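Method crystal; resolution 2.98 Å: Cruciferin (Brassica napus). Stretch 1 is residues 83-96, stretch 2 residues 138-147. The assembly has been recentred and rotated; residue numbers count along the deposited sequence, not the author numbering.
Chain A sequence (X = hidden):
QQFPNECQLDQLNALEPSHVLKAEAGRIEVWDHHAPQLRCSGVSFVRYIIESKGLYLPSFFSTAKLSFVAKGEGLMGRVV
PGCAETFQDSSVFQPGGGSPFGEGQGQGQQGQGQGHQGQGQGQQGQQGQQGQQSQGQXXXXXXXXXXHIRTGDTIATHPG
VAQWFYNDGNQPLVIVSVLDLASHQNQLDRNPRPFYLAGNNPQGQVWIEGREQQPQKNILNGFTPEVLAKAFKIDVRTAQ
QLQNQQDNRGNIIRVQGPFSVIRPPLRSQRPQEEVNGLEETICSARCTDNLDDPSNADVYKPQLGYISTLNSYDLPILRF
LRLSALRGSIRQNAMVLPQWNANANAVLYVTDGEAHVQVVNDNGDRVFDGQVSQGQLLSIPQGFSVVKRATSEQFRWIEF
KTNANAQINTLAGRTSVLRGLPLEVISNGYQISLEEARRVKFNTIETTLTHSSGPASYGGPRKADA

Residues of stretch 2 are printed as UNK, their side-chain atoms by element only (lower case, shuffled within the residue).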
# COMPACT_ATOMS: atom_id res chain seq x y z
N CYS A 83 -0.59 -23.25 15.94
CA CYS A 83 -1.56 -24.22 15.45
C CYS A 83 -1.37 -25.58 16.10
O CYS A 83 -0.30 -25.89 16.62
CB CYS A 83 -1.51 -24.33 13.93
SG CYS A 83 -2.62 -23.18 13.11
N ALA A 84 -2.43 -26.38 16.07
CA ALA A 84 -2.40 -27.71 16.66
C ALA A 84 -1.40 -28.58 15.92
O ALA A 84 -0.89 -28.20 14.87
CB ALA A 84 -3.79 -28.33 16.63
N GLU A 85 -1.11 -29.75 16.48
CA GLU A 85 -0.20 -30.69 15.83
C GLU A 85 -0.97 -31.84 15.17
O GLU A 85 -1.54 -32.70 15.84
CB GLU A 85 0.87 -31.18 16.81
CG GLU A 85 2.01 -30.18 17.01
CD GLU A 85 2.87 -30.48 18.23
OE1 GLU A 85 4.05 -30.06 18.26
OE2 GLU A 85 2.37 -31.14 19.16
N THR A 86 -0.98 -31.81 13.84
CA THR A 86 -1.74 -32.74 13.01
C THR A 86 -1.12 -34.14 12.99
O THR A 86 -1.66 -35.09 13.57
CB THR A 86 -1.85 -32.24 11.55
OG1 THR A 86 -1.60 -30.82 11.50
CG2 THR A 86 -3.22 -32.54 10.96
N PHE A 87 0.02 -34.26 12.31
CA PHE A 87 0.68 -35.55 12.12
C PHE A 87 1.38 -36.09 13.37
O PHE A 87 1.60 -35.35 14.35
CB PHE A 87 1.65 -35.50 10.93
CG PHE A 87 0.99 -35.72 9.60
CD1 PHE A 87 1.18 -36.91 8.90
CD2 PHE A 87 0.15 -34.77 9.05
CE1 PHE A 87 0.56 -37.13 7.68
CE2 PHE A 87 -0.48 -34.98 7.83
CZ PHE A 87 -0.27 -36.16 7.14
N GLN A 88 1.70 -37.38 13.32
CA GLN A 88 2.31 -38.10 14.44
C GLN A 88 3.36 -39.09 13.91
O GLN A 88 3.17 -39.72 12.86
CB GLN A 88 1.22 -38.82 15.26
CG GLN A 88 1.71 -39.70 16.40
CD GLN A 88 1.73 -41.19 16.03
OE1 GLN A 88 2.04 -42.04 16.86
NE2 GLN A 88 1.40 -41.50 14.78
N ASP A 89 4.48 -39.22 14.62
CA ASP A 89 5.61 -40.04 14.17
C ASP A 89 5.95 -41.23 15.05
O ASP A 89 6.35 -41.07 16.20
CB ASP A 89 6.87 -39.18 14.04
CG ASP A 89 7.12 -38.73 12.62
OD1 ASP A 89 7.97 -37.84 12.42
OD2 ASP A 89 6.46 -39.28 11.72
N SER A 90 5.81 -42.44 14.51
CA SER A 90 6.23 -43.63 15.22
C SER A 90 7.68 -43.47 15.67
O SER A 90 8.53 -42.99 14.92
CB SER A 90 6.12 -44.88 14.33
OG SER A 90 4.76 -45.23 14.08
N SER A 91 7.95 -43.83 16.92
CA SER A 91 9.32 -43.94 17.40
C SER A 91 9.80 -45.35 17.08
O SER A 91 9.15 -46.34 17.43
CB SER A 91 9.41 -43.65 18.90
OG SER A 91 8.57 -44.50 19.66
N VAL A 92 10.93 -45.44 16.39
CA VAL A 92 11.45 -46.72 15.91
C VAL A 92 11.52 -47.81 17.01
O VAL A 92 10.63 -48.65 17.09
CB VAL A 92 12.80 -46.53 15.19
CG1 VAL A 92 12.59 -45.81 13.86
CG2 VAL A 92 13.77 -45.76 16.07
N PHE A 93 12.57 -47.78 17.83
CA PHE A 93 12.67 -48.69 18.98
C PHE A 93 12.45 -47.87 20.25
O PHE A 93 13.24 -46.98 20.57
CB PHE A 93 14.03 -49.41 19.00
CG PHE A 93 14.01 -50.77 19.68
CD1 PHE A 93 14.94 -51.09 20.66
CD2 PHE A 93 13.07 -51.73 19.32
CE1 PHE A 93 14.93 -52.34 21.28
CE2 PHE A 93 13.06 -52.99 19.94
CZ PHE A 93 13.99 -53.28 20.92
N GLN A 94 11.37 -48.19 20.97
CA GLN A 94 10.83 -47.32 22.03
C GLN A 94 11.23 -47.67 23.47
O GLN A 94 10.78 -48.68 24.02
CB GLN A 94 9.30 -47.27 21.92
CG GLN A 94 8.65 -48.59 21.46
CD GLN A 94 7.16 -48.67 21.79
OE1 GLN A 94 6.33 -48.90 20.90
NE2 GLN A 94 6.82 -48.49 23.06
N PRO A 95 12.07 -46.82 24.10
CA PRO A 95 12.32 -46.87 25.54
C PRO A 95 11.56 -45.76 26.27
O PRO A 95 10.41 -45.96 26.68
CB PRO A 95 13.83 -46.62 25.65
CG PRO A 95 14.33 -46.41 24.22
CD PRO A 95 13.12 -46.05 23.42
N GLY A 96 12.20 -44.61 26.43
CA GLY A 96 11.59 -43.48 27.10
C GLY A 96 12.39 -42.20 26.89
O GLY A 96 12.77 -41.88 25.77
N UNK A 138 7.76 -45.81 25.04
CA UNK A 138 8.52 -44.80 24.34
C UNK A 138 7.63 -43.74 23.72
O UNK A 138 6.47 -44.00 23.39
N UNK A 139 8.18 -42.54 23.55
CA UNK A 139 7.42 -41.42 22.99
C UNK A 139 7.47 -41.38 21.46
O UNK A 139 8.46 -41.79 20.84
c UNK A 139 11.51 -39.04 23.05
c UNK A 139 7.90 -40.08 23.58
c UNK A 139 9.14 -39.04 21.65
c UNK A 139 10.36 -39.53 23.64
c UNK A 139 11.47 -38.55 21.76
c UNK A 139 9.16 -39.55 22.94
c UNK A 139 10.29 -38.55 21.06
N UNK A 140 6.39 -40.89 20.86
CA UNK A 140 6.37 -40.61 19.43
C UNK A 140 6.59 -39.11 19.24
O UNK A 140 6.96 -38.40 20.17
c UNK A 140 3.82 -40.31 19.34
n UNK A 140 2.16 -42.84 22.40
c UNK A 140 5.05 -41.04 18.80
n UNK A 140 2.18 -41.92 20.29
n UNK A 140 0.68 -43.59 20.80
c UNK A 140 1.67 -42.78 21.16
c UNK A 140 3.26 -40.99 20.59
N UNK A 141 6.34 -38.61 18.03
CA UNK A 141 6.62 -37.22 17.75
C UNK A 141 5.40 -36.46 17.25
O UNK A 141 4.80 -36.81 16.24
c UNK A 141 7.74 -37.10 16.72
o UNK A 141 7.46 -34.77 16.92
c UNK A 141 8.22 -35.68 16.55
o UNK A 141 9.35 -35.48 16.05
N UNK A 142 5.04 -35.41 17.98
CA UNK A 142 3.97 -34.53 17.54
C UNK A 142 4.57 -33.37 16.76
O UNK A 142 5.61 -32.83 17.14
c UNK A 142 3.20 -34.00 18.75
c UNK A 142 2.67 -35.07 19.68
c UNK A 142 1.03 -33.17 20.88
s UNK A 142 2.27 -34.40 21.30
N UNK A 143 3.93 -33.00 15.66
CA UNK A 143 4.43 -31.91 14.83
C UNK A 143 3.46 -31.56 13.70
O UNK A 143 2.54 -32.32 13.42
n UNK A 143 6.20 -35.39 12.42
c UNK A 143 6.50 -34.63 13.52
c UNK A 143 5.40 -34.70 11.62
c UNK A 143 5.86 -33.45 13.39
n UNK A 143 5.18 -33.52 12.18
c UNK A 143 5.82 -32.24 14.27
N UNK A 144 3.67 -30.41 13.07
CA UNK A 144 2.76 -29.90 12.05
C UNK A 144 2.59 -30.87 10.88
O UNK A 144 3.33 -31.84 10.75
n UNK A 144 1.19 -26.74 11.11
c UNK A 144 1.83 -26.52 12.26
c UNK A 144 3.22 -28.53 11.54
o UNK A 144 1.47 -25.65 13.05
c UNK A 144 3.05 -27.39 12.55
N UNK A 145 1.59 -30.62 10.05
CA UNK A 145 1.31 -31.48 8.91
C UNK A 145 2.44 -31.45 7.90
O UNK A 145 2.83 -30.38 7.41
c UNK A 145 -2.59 -32.50 7.09
c UNK A 145 -1.66 -31.53 6.37
n UNK A 145 -3.92 -32.63 6.43
c UNK A 145 -0.01 -31.09 8.24
c UNK A 145 -0.21 -31.67 6.85
N UNK A 146 2.98 -32.62 7.61
CA UNK A 146 3.95 -32.78 6.54
C UNK A 146 3.22 -33.24 5.29
O UNK A 146 2.74 -34.37 5.23
c UNK A 146 5.83 -34.17 5.66
c UNK A 146 5.01 -33.82 6.89
c UNK A 146 5.90 -33.31 8.00
N UNK A 147 3.14 -32.36 4.30
CA UNK A 147 2.47 -32.65 3.04
C UNK A 147 3.42 -33.33 2.05
O UNK A 147 4.64 -33.23 2.19
o UNK A 147 1.16 -28.71 4.16
c UNK A 147 0.58 -29.31 3.22
c UNK A 147 1.90 -31.35 2.45
c UNK A 147 0.65 -30.83 3.16
o UNK A 147 -0.07 -28.70 2.33

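Position 138 has backbone atoms and nothing more, so it is Gly138. Its N donates a weak hydrogen bond to Pro95 O at 3.1 Å, and the bareness is needed here: an ideal CB would fall 2.3 Å from Gln94 CB, a clash.

Position 139 carries one carbon and then a ring of six carbons, with no heteroatom: Phe139. Stretch 1 reaches this ring through Gly96 O, 4.0 Å from Phe139 CD2.

At position 140, three carbons and a nitrogen lead to a carbon bearing two more nitrogens, a guanidinium, hence Arg140. Its NE makes a weak hydrogen bond to Gln88 OE1 at 3.4 Å, with the acceptor at the edge of the group, near its plane.

Position 141 has two carbons, the second carrying two oxygens. A carboxylate carried directly on CB, one carbon shorter than in a glutamate, makes this Asp141. Its CB lies 3.5 Å from Asp89 CB, while its backbone does the pairing: Asp89 N donates to Asp141 O at 2.9 Å, and Asp141 N to Asp89 O at 3.1 Å.

Position 142 is an unbranched chain of two carbons, a sulfur and a last carbon, which only Met142 matches. Its CE comes within 3.0 Å of Glu85 OE2, and its CB shares a sheet face with Gln88.

Position 143 shows one carbon and a five-membered ring of three carbons and two nitrogens: His143. NE2 donates to Asp89 OD1 at 3.0 Å, while ND1 donates to the backbone O of position 144 at 2.9 Å; both ring nitrogens are thus used as donors, one across the contact and one within the stretch.

Position 144 has three carbons, the third holding one oxygen and one nitrogen, an amide: Gln144. Its CA-to-CB bond points away from stretch 1, yet the end turns back, leaving OE1 3.4 Å from Cys83 CB.

Position 145 runs four carbons to a terminal nitrogen, Lys145. Here the aliphatic part does the packing, with CE 3.3 Å from Phe87 CE2, at the edge of that ring.

Position 146 is one carbon bearing two others, Val146; its backbone O lies over one face of the Phe87 ring.

Position 147 has three carbons, the third with two oxygens: Glu147, which makes no contact with stretch 1.

The rule is a short antiparallel pairing centred on Asp89 and Asp141, with weak bonds from Arg140 to Gln88 and from Gly138 to Pro95 beyond it. Reciprocal backbone bonds join Asp89 and Asp141, and on their face His143 reaches across to Asp89, holding a carboxylate whose OD1 sits 4.5 Å from Asp141 OD2. Phe87 packs beyond this polar cluster, while Gly138 permits close approach at the other end.

Stretch 2 (138-147) GFRDMHQKVE
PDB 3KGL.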